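Local coordinates for protein peptide chain release factor subunit 1 (Methanosarcina mazei, PDB 3IR9) that probably directs the termination of translation at all three stop codons as one subunit of a heterodimer, and is represented here by its C-terminal domain, at residues D35-L40 against N151-I156; Y49-V54 against K89-W94; M27-A32 against T141-G146. One frame throughout, in Å; residues are numbered along the deposited sequence. Where two conformers were deposited one is given.

Contact 1: D35-L40 against N151-I156; sequences DFFKEL and NAFGGI
F153 holds its ring against three side chains of helix 10-41. With F36 it makes a T-shaped pair: the planes stand at 89°, and the F36 edge comes down over one face of F153, CE2 lying 3.2 Å from F153 CE1. F37 meets that same carbon rim to rim, F37 CE1 being 3.2 Å from F153 CE1 with neither ring over the other. L40 adds a methyl, its CD2 3.8 Å from F153 CZ. F36 reaches F153 because its CG lies anti to the backbone N (chi1 161°), swinging the ring out to meet it.

Behind F153 the chain folds into a type I' beta turn, F153 to I156, with G154 and G155 at the positive-phi corners and I156 N bonded to F153 O; it leads into strand 156-160. Y49 also meets the F153 ring, while F36 continues onto V47, A157 and I159 of the four-stranded sheet. Without the ring, as with an alanine here, the F36 edge would probably lose the face it rests on, and F37 and L40 their partner across the contact. Helix and turn are held in this small aromatic cluster by van der Waals contact and the edge-to-face geometry of F36 on F153, with no hydrogen bond between the segments.

Contact 2: Y49-V54 against K89-W94; sequences YGESQV and KWTRRW
E51 and T91 join the alpha/beta part of this C-terminal domain to its zinc-bearing part: E51 sits in the first turn of helix 51-58, T91 on strand 87-92, an outer strand of the three-stranded antiparallel sheet. The two side chains meet head-on, their CA atoms 8.7 Å apart. E51 covers the distance by full extension: CG is anti to the backbone N (chi1 176°) and the chain stays straight to the carboxylate. T91 turns OG1 to the side of its backbone N, where it donates a hydrogen bond to E51 OE2; the modelled length is very short, so its exact value is doubtful. The threonine methyl packs against the other carboxylate oxygen.

E51 OE2 also has a salt bridge to R55 one helical turn on, and R76 of the neighbouring strand 75-81 bonds T91 OG1, so the carboxylate and hydroxyl sit in a small polar network. F125 and I121 of helix 121-131 lie beside E51 and T91 respectively. G50 occupies the N-cap position of the helix, and just before it the Y49 backbone N is bound by Q53 OE1 at 2.8 Å, the N-H aimed at the oxygen at 169°.

Contact 3: M27-A32 against T141-G146; sequences MGQKNA and TDFDEG
F143 lays one face of its ring against the aliphatic stem of K30, and this apolar packing carries most of the contact. K30 CG makes a CH-pi contact, 4.0 Å from the ring centroid and 24° off the normal, with F143 CD2 its nearest ring atom at 3.7 Å. The lysine runs past the phenylalanine in the opposite direction, extended beyond CG, so that its CE reaches F143 CB. At the end of the ring, F143 CZ lies 3.8 Å from Q29 O. F143 takes a crowded first torsion, chi1 58°, with CG between the backbone N and carbonyl carbon; this folds the ring back over the start of its own helix, G146 N lying above the face turned from K30. A side chain at G146 would run into F143 CE1, which suits a glycine there.

The polar ends of Q29 and E145 find partners outside the two segments. Q29 OE1, near F143 CE1, accepts a hydrogen bond from S140 N, just ahead of 141-146. E145, which has its CD at the ring edge in plane, forms a salt bridge with R34 on helix 10-41. K30 NZ stays 4.8 Å from E145 OE2, too far for a bond.

The long helix and the N-terminal end of helix 144-151 are therefore joined by a sandwiched ring; the R34–E145 salt bridge adds a charged tie beside it, and K30 probably only a weak, longer-range attraction to E145.

None of the three is wholly core: contact 1 is partly buried, whereas contacts 2 and 3 lie at the surface. Contacts 1 and 3 fix neighbouring parts of helix 10-41, to the start of helix 144-151 in contact 3 and to the loop that follows that helix in contact 1; their centres are about 11 Å apart. Contact 2 instead ties the alpha/beta part to the zinc-bearing sheet. It adjoins contact 1 through a probable hydrogen bond between G50 N and I156 O. Chemistry follows place: rings and a leucine methyl in the partly buried contact 1, ring and aliphatic stem with charges around it in contact 3, and carboxylate with hydroxyl between helix 51-58 and strand 87-92.

Contact 1: D35-L40 against N151-I156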
loop_
_atom_site.group_PDB
_atom_site.type_symbol
_atom_site.label_atom_id
_atom_site.label_comp_id
_atom_site.label_asym_id
_atom_site.label_seq_id
_atom_site.Cartn_x
_atom_site.Cartn_y
_atom_site.Cartn_z
ATOM N N ASP A 35 3.927 24.426 -9.484
ATOM C CA ASP A 35 4.444 25.711 -9.023
ATOM C C ASP A 35 5.980 25.728 -9.042
ATOM O O ASP A 35 6.594 26.769 -9.278
ATOM C CB ASP A 35 3.878 26.069 -7.638
ATOM C CG ASP A 35 2.389 26.438 -7.683
ATOM O OD1 ASP A 35 1.794 26.444 -8.784
ATOM O OD2 ASP A 35 1.810 26.723 -6.612
ATOM N N PHE A 36 6.595 24.570 -8.816
ATOM C CA PHE A 36 8.035 24.445 -8.983
ATOM C C PHE A 36 8.407 24.663 -10.437
ATOM O O PHE A 36 9.341 25.403 -10.751
ATOM C CB PHE A 36 8.526 23.071 -8.555
ATOM C CG PHE A 36 9.881 22.723 -9.101
ATOM C CD1 PHE A 36 11.012 23.383 -8.655
ATOM C CD2 PHE A 36 10.027 21.733 -10.051
ATOM C CE1 PHE A 36 12.259 23.064 -9.151
ATOM C CE2 PHE A 36 11.274 21.409 -10.546
ATOM C CZ PHE A 36 12.389 22.079 -10.096
ATOM N N PHE A 37 7.670 23.994 -11.319
ATOM C CA PHE A 37 7.865 24.129 -12.756
ATOM C C PHE A 37 7.673 25.586 -13.201
ATOM O O PHE A 37 8.513 26.147 -13.903
ATOM C CB PHE A 37 6.901 23.210 -13.521
ATOM C CG PHE A 37 7.269 21.737 -13.481
ATOM C CD1 PHE A 37 8.588 21.323 -13.601
ATOM C CD2 PHE A 37 6.281 20.767 -13.369
ATOM C CE1 PHE A 37 8.917 19.970 -13.579
ATOM C CE2 PHE A 37 6.603 19.414 -13.351
ATOM C CZ PHE A 37 7.924 19.016 -13.455
ATOM N N LYS A 38 6.571 26.198 -12.777
ATOM C CA LYS A 38 6.247 27.568 -13.173
ATOM C C LYS A 38 7.288 28.580 -12.698
ATOM O O LYS A 38 7.462 29.632 -13.310
ATOM C CB LYS A 38 4.860 27.958 -12.657
ATOM C CG LYS A 38 3.718 27.213 -13.347
ATOM C CD LYS A 38 2.440 27.187 -12.500
ATOM C CE LYS A 38 1.725 28.529 -12.484
ATOM N NZ LYS A 38 0.511 28.478 -11.630
ATOM N N GLU A 39 7.972 28.261 -11.605
ATOM C CA GLU A 39 9.026 29.121 -11.086
ATOM C C GLU A 39 10.312 28.885 -11.858
ATOM O O GLU A 39 11.126 29.794 -12.040
ATOM C CB GLU A 39 9.263 28.831 -9.608
ATOM C CG GLU A 39 8.157 29.319 -8.706
ATOM C CD GLU A 39 8.053 30.828 -8.698
ATOM O OE1 GLU A 39 8.850 31.489 -9.406
ATOM O OE2 GLU A 39 7.173 31.350 -7.980
ATOM N N LEU A 40 10.484 27.647 -12.304
ATOM C CA LEU A 40 11.669 27.243 -13.047
ATOM C C LEU A 40 11.672 27.873 -14.430
ATOM O O LEU A 40 12.661 28.481 -14.842
ATOM C CB LEU A 40 11.710 25.719 -13.162
ATOM C CG LEU A 40 12.720 25.081 -14.113
ATOM C CD1 LEU A 40 14.142 25.582 -13.856
ATOM C CD2 LEU A 40 12.641 23.567 -13.987
ATOM N N ASN A 151 12.303 11.253 -11.853
ATOM C CA ASN A 151 13.030 10.936 -13.081
ATOM C C ASN A 151 14.175 11.908 -13.341
ATOM O O ASN A 151 15.343 11.521 -13.413
ATOM C CB ASN A 151 12.080 10.934 -14.284
ATOM C CG ASN A 151 10.930 9.958 -14.120
ATOM O OD1 ASN A 151 11.024 8.995 -13.357
ATOM N ND2 ASN A 151 9.837 10.202 -14.838
ATOM N N ALA A 152 13.824 13.179 -13.481
ATOM C CA ALA A 152 14.799 14.210 -13.797
ATOM C C ALA A 152 15.477 14.784 -12.556
ATOM O O ALA A 152 16.684 14.620 -12.373
ATOM C CB ALA A 152 14.146 15.321 -14.609
ATOM N N PHE A 153 14.695 15.449 -11.705
ATOM C CA PHE A 153 15.238 16.286 -10.627
ATOM C C PHE A 153 15.779 15.542 -9.407
ATOM O O PHE A 153 15.850 16.113 -8.322
ATOM C CB PHE A 153 14.188 17.292 -10.151
ATOM C CG PHE A 153 13.654 18.172 -11.238
ATOM C CD1 PHE A 153 12.313 18.136 -11.574
ATOM C CD2 PHE A 153 14.490 19.035 -11.922
ATOM C CE1 PHE A 153 11.817 18.945 -12.568
ATOM C CE2 PHE A 153 14.000 19.849 -12.920
ATOM C CZ PHE A 153 12.660 19.804 -13.243
ATOM N N GLY A 154 16.161 14.283 -9.575
ATOM C CA GLY A 154 16.712 13.523 -8.469
ATOM C C GLY A 154 15.688 13.231 -7.389
ATOM O O GLY A 154 16.011 12.644 -6.360
ATOM N N GLY A 155 14.445 13.634 -7.620
ATOM C CA GLY A 155 13.380 13.367 -6.668
ATOM C C GLY A 155 13.470 14.292 -5.480
ATOM O O GLY A 155 12.978 13.983 -4.398
ATOM N N ILE A 156 14.115 15.434 -5.700
ATOM C CA ILE A 156 14.322 16.453 -4.679
ATOM C C ILE A 156 14.370 17.818 -5.354
ATOM O O ILE A 156 15.339 18.147 -6.033
ATOM C CB ILE A 156 15.665 16.257 -3.948
ATOM C CG1 ILE A 156 15.737 14.883 -3.280
ATOM C CG2 ILE A 156 15.892 17.374 -2.936
ATOM C CD1 ILE A 156 17.000 14.677 -2.464
#

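Contact 2: Y49-V54 against K89-W94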
loop_
_atom_site.group_PDB
_atom_site.type_symbol
_atom_site.label_atom_id
_atom_site.label_comp_id
_atom_site.label_asym_id
_atom_site.label_seq_id
_atom_site.Cartn_x
_atom_site.Cartn_y
_atom_site.Cartn_z
ATOM N N TYR A 49 17.042 21.951 -7.442
ATOM C CA TYR A 49 16.694 20.541 -7.468
ATOM C C TYR A 49 17.951 19.685 -7.365
ATOM O O TYR A 49 19.062 20.158 -7.616
ATOM C CB TYR A 49 15.895 20.210 -8.734
ATOM C CG TYR A 49 16.446 20.852 -9.991
ATOM C CD1 TYR A 49 17.393 20.198 -10.768
ATOM C CD2 TYR A 49 16.018 22.111 -10.399
ATOM C CE1 TYR A 49 17.902 20.779 -11.916
ATOM C CE2 TYR A 49 16.522 22.702 -11.546
ATOM C CZ TYR A 49 17.463 22.029 -12.299
ATOM O OH TYR A 49 17.969 22.604 -13.441
ATOM N N GLY A 50 17.780 18.428 -6.978
ATOM C CA GLY A 50 18.914 17.552 -6.789
ATOM C C GLY A 50 19.443 17.640 -5.376
ATOM O O GLY A 50 19.366 18.684 -4.730
ATOM N N GLU A 51 19.981 16.526 -4.899
ATOM C CA GLU A 51 20.462 16.417 -3.531
ATOM C C GLU A 51 21.436 17.522 -3.138
ATOM O O GLU A 51 21.233 18.205 -2.132
ATOM C CB GLU A 51 21.116 15.054 -3.324
ATOM C CG GLU A 51 21.735 14.872 -1.962
ATOM C CD GLU A 51 22.503 13.589 -1.879
ATOM O OE1 GLU A 51 22.120 12.635 -2.594
ATOM O OE2 GLU A 51 23.485 13.540 -1.111
ATOM N N SER A 52 22.492 17.696 -3.929
ATOM C CA SER A 52 23.551 18.641 -3.579
ATOM C C SER A 52 23.052 20.090 -3.582
ATOM O O SER A 52 23.274 20.831 -2.618
ATOM C CB SER A 52 24.762 18.483 -4.505
ATOM O OG SER A 52 25.933 19.053 -3.934
ATOM N N GLN A 53 22.353 20.475 -4.652
ATOM C CA GLN A 53 21.895 21.856 -4.826
ATOM C C GLN A 53 20.822 22.266 -3.819
ATOM O O GLN A 53 20.838 23.378 -3.296
ATOM C CB GLN A 53 21.379 22.087 -6.250
ATOM C CG GLN A 53 21.259 23.566 -6.633
ATOM C CD GLN A 53 20.370 23.786 -7.846
ATOM O OE1 GLN A 53 19.547 22.938 -8.181
ATOM N NE2 GLN A 53 20.529 24.928 -8.502
ATOM N N VAL A 54 19.879 21.372 -3.556
ATOM C CA VAL A 54 18.836 21.670 -2.595
ATOM C C VAL A 54 19.363 21.632 -1.154
ATOM O O VAL A 54 18.905 22.397 -0.306
ATOM C CB VAL A 54 17.626 20.745 -2.786
ATOM C CG1 VAL A 54 16.721 20.781 -1.562
ATOM C CG2 VAL A 54 16.862 21.154 -4.034
ATOM N N LYS A 89 30.795 13.218 4.737
ATOM C CA LYS A 89 29.428 12.740 4.578
ATOM C C LYS A 89 29.256 12.390 3.122
ATOM O O LYS A 89 30.054 12.802 2.282
ATOM C CB LYS A 89 28.399 13.807 4.971
ATOM C CG LYS A 89 28.499 14.306 6.401
ATOM C CD LYS A 89 27.547 15.459 6.620
ATOM C CE LYS A 89 28.112 16.448 7.617
ATOM N NZ LYS A 89 28.407 15.797 8.914
ATOM N N TRP A 90 28.215 11.625 2.826
ATOM C CA TRP A 90 27.898 11.280 1.453
ATOM C C TRP A 90 26.598 10.507 1.434
ATOM O O TRP A 90 26.174 9.949 2.444
ATOM C CB TRP A 90 29.029 10.477 0.801
ATOM C CG TRP A 90 29.463 9.279 1.585
ATOM C CD1 TRP A 90 30.193 9.273 2.739
ATOM C CD2 TRP A 90 29.204 7.907 1.267
ATOM N NE1 TRP A 90 30.397 7.980 3.165
ATOM C CE2 TRP A 90 29.800 7.122 2.278
ATOM C CE3 TRP A 90 28.518 7.266 0.228
ATOM C CZ2 TRP A 90 29.732 5.727 2.281
ATOM C CZ3 TRP A 90 28.454 5.880 0.231
ATOM C CH2 TRP A 90 29.056 5.126 1.252
ATOM N N THR A 91 25.953 10.484 0.283
ATOM C CA THR A 91 24.688 9.795 0.183
ATOM C C THR A 91 24.834 8.510 -0.612
ATOM O O THR A 91 25.397 8.494 -1.709
ATOM C CB THR A 91 23.609 10.694 -0.426
ATOM O OG1 THR A 91 23.333 11.770 0.478
ATOM C CG2 THR A 91 22.332 9.905 -0.666
ATOM N N ARG A 92 24.334 7.426 -0.035
ATOM C CA ARG A 92 24.371 6.132 -0.687
ATOM C C ARG A 92 22.954 5.604 -0.838
ATOM O O ARG A 92 22.134 5.720 0.074
ATOM C CB ARG A 92 25.249 5.147 0.100
ATOM C CG ARG A 92 24.610 4.543 1.346
ATOM C CD ARG A 92 24.168 3.105 1.101
ATOM N NE ARG A 92 25.296 2.177 1.133
ATOM C CZ ARG A 92 25.446 1.215 2.038
ATOM N NH1 ARG A 92 26.507 0.418 1.994
ATOM N NH2 ARG A 92 24.528 1.044 2.980
ATOM N N ARG A 93 22.665 5.051 -2.008
ATOM C CA ARG A 93 21.386 4.407 -2.256
ATOM C C ARG A 93 21.321 3.144 -1.409
ATOM O O ARG A 93 22.194 2.287 -1.522
ATOM C CB ARG A 93 21.281 4.043 -3.734
ATOM C CG ARG A 93 19.906 3.594 -4.183
ATOM C CD ARG A 93 20.026 2.784 -5.458
ATOM N NE ARG A 93 21.138 3.253 -6.281
ATOM C CZ ARG A 93 21.001 3.915 -7.425
ATOM N NH1 ARG A 93 19.791 4.186 -7.897
ATOM N NH2 ARG A 93 22.076 4.298 -8.101
ATOM N N TRP A 94 20.307 3.020 -0.552
ATOM C CA TRP A 94 20.194 1.841 0.305
ATOM C C TRP A 94 19.842 0.583 -0.484
ATOM O O TRP A 94 19.065 0.629 -1.439
ATOM C CB TRP A 94 19.173 2.045 1.429
ATOM C CG TRP A 94 18.761 0.745 2.091
ATOM C CD1 TRP A 94 17.571 0.091 1.939
ATOM C CD2 TRP A 94 19.544 -0.056 2.993
ATOM N NE1 TRP A 94 17.561 -1.064 2.692
ATOM C CE2 TRP A 94 18.758 -1.177 3.348
ATOM C CE3 TRP A 94 20.828 0.065 3.537
ATOM C CZ2 TRP A 94 19.218 -2.166 4.221
ATOM C CZ3 TRP A 94 21.281 -0.921 4.405
ATOM C CH2 TRP A 94 20.478 -2.021 4.736
#

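Contact 3: M27-A32 against T141-G146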
loop_
_atom_site.group_PDB
_atom_site.type_symbol
_atom_site.label_atom_id
_atom_site.label_comp_id
_atom_site.label_asym_id
_atom_site.label_seq_id
_atom_site.Cartn_x
_atom_site.Cartn_y
_atom_site.Cartn_z
HETATM N N MSE A 27 -4.069 16.881 -4.932
HETATM C CA MSE A 27 -4.311 18.213 -5.465
HETATM C C MSE A 27 -3.188 19.158 -5.028
HETATM O O MSE A 27 -2.677 19.943 -5.829
HETATM C CB MSE A 27 -5.678 18.741 -5.028
HETATM C CG MSE A 27 -6.853 18.076 -5.734
HETATM SE SE MSE A 27 -8.553 18.977 -5.380
HETATM C CE MSE A 27 -9.740 17.527 -5.923
ATOM N N GLY A 28 -2.792 19.062 -3.760
ATOM C CA GLY A 28 -1.679 19.840 -3.241
ATOM C C GLY A 28 -0.340 19.410 -3.821
ATOM O O GLY A 28 0.506 20.250 -4.127
ATOM N N GLN A 29 -0.153 18.101 -3.988
ATOM C CA GLN A 29 1.078 17.555 -4.560
ATOM C C GLN A 29 1.261 17.949 -6.027
ATOM O O GLN A 29 2.378 18.215 -6.466
ATOM C CB GLN A 29 1.113 16.028 -4.431
ATOM C CG GLN A 29 1.062 15.499 -3.005
ATOM C CD GLN A 29 1.247 13.990 -2.947
ATOM O OE1 GLN A 29 1.750 13.382 -3.893
ATOM N NE2 GLN A 29 0.840 13.380 -1.838
ATOM N N LYS A 30 0.166 17.966 -6.784
ATOM C CA LYS A 30 0.204 18.390 -8.178
ATOM C C LYS A 30 0.586 19.857 -8.281
ATOM O O LYS A 30 1.647 20.192 -8.802
ATOM C CB LYS A 30 -1.150 18.172 -8.852
ATOM C CG LYS A 30 -1.418 16.738 -9.271
ATOM C CD LYS A 30 -2.692 16.650 -10.105
ATOM C CE LYS A 30 -2.923 15.242 -10.639
ATOM N NZ LYS A 30 -4.017 15.219 -11.653
ATOM N N ASN A 31 -0.291 20.728 -7.787
ATOM C CA ASN A 31 -0.061 22.170 -7.819
ATOM C C ASN A 31 1.334 22.557 -7.353
ATOM O O ASN A 31 1.906 23.534 -7.833
ATOM C CB ASN A 31 -1.102 22.905 -6.973
ATOM C CG ASN A 31 -2.494 22.818 -7.559
ATOM O OD1 ASN A 31 -3.470 23.252 -6.944
ATOM N ND2 ASN A 31 -2.595 22.249 -8.756
ATOM N N ALA A 32 1.882 21.786 -6.418
ATOM C CA ALA A 32 3.208 22.067 -5.879
ATOM C C ALA A 32 4.322 21.784 -6.892
ATOM O O ALA A 32 5.224 22.608 -7.072
ATOM C CB ALA A 32 3.434 21.291 -4.594
ATOM N N THR A 141 4.931 8.820 -6.769
ATOM C CA THR A 141 5.446 8.547 -8.095
ATOM C C THR A 141 4.328 8.054 -9.003
ATOM O O THR A 141 4.421 6.978 -9.597
ATOM C CB THR A 141 6.515 7.461 -8.024
ATOM O OG1 THR A 141 6.977 7.151 -9.343
ATOM C CG2 THR A 141 5.933 6.200 -7.372
ATOM N N ASP A 142 3.261 8.838 -9.107
ATOM C CA ASP A 142 2.108 8.421 -9.896
ATOM C C ASP A 142 1.856 9.352 -11.084
ATOM O O ASP A 142 2.160 9.002 -12.226
ATOM C CB ASP A 142 0.865 8.300 -9.014
ATOM C CG ASP A 142 1.063 7.334 -7.849
ATOM O OD1 ASP A 142 2.128 6.686 -7.775
ATOM O OD2 ASP A 142 0.149 7.223 -7.004
ATOM N N PHE A 143 1.304 10.534 -10.817
ATOM C CA PHE A 143 1.069 11.509 -11.882
ATOM C C PHE A 143 2.389 11.929 -12.515
ATOM O O PHE A 143 3.431 11.906 -11.861
ATOM C CB PHE A 143 0.295 12.727 -11.367
ATOM C CG PHE A 143 0.973 13.452 -10.242
ATOM C CD1 PHE A 143 1.099 12.863 -8.993
ATOM C CD2 PHE A 143 1.467 14.732 -10.426
ATOM C CE1 PHE A 143 1.721 13.530 -7.954
ATOM C CE2 PHE A 143 2.086 15.406 -9.391
ATOM C CZ PHE A 143 2.212 14.805 -8.155
ATOM N N ASP A 144 2.350 12.297 -13.791
ATOM C CA ASP A 144 3.586 12.513 -14.530
ATOM C C ASP A 144 4.479 13.470 -13.757
ATOM O O ASP A 144 5.657 13.202 -13.546
ATOM C CB ASP A 144 3.305 13.050 -15.938
ATOM C CG ASP A 144 4.419 12.723 -16.922
ATOM O OD1 ASP A 144 5.057 11.659 -16.767
ATOM O OD2 ASP A 144 4.655 13.525 -17.851
ATOM N N GLU A 145 3.896 14.580 -13.325
ATOM C CA GLU A 145 4.619 15.589 -12.572
ATOM C C GLU A 145 5.441 14.925 -11.477
ATOM O O GLU A 145 6.656 15.102 -11.403
ATOM C CB GLU A 145 3.635 16.593 -11.969
ATOM C CG GLU A 145 2.663 17.224 -12.973
ATOM C CD GLU A 145 1.554 16.279 -13.428
ATOM O OE1 GLU A 145 1.799 15.417 -14.298
ATOM O OE2 GLU A 145 0.421 16.412 -12.926
ATOM N N GLY A 146 4.767 14.143 -10.639
ATOM C CA GLY A 146 5.420 13.432 -9.555
ATOM C C GLY A 146 6.347 12.334 -10.035
ATOM O O GLY A 146 7.191 11.823 -9.287
#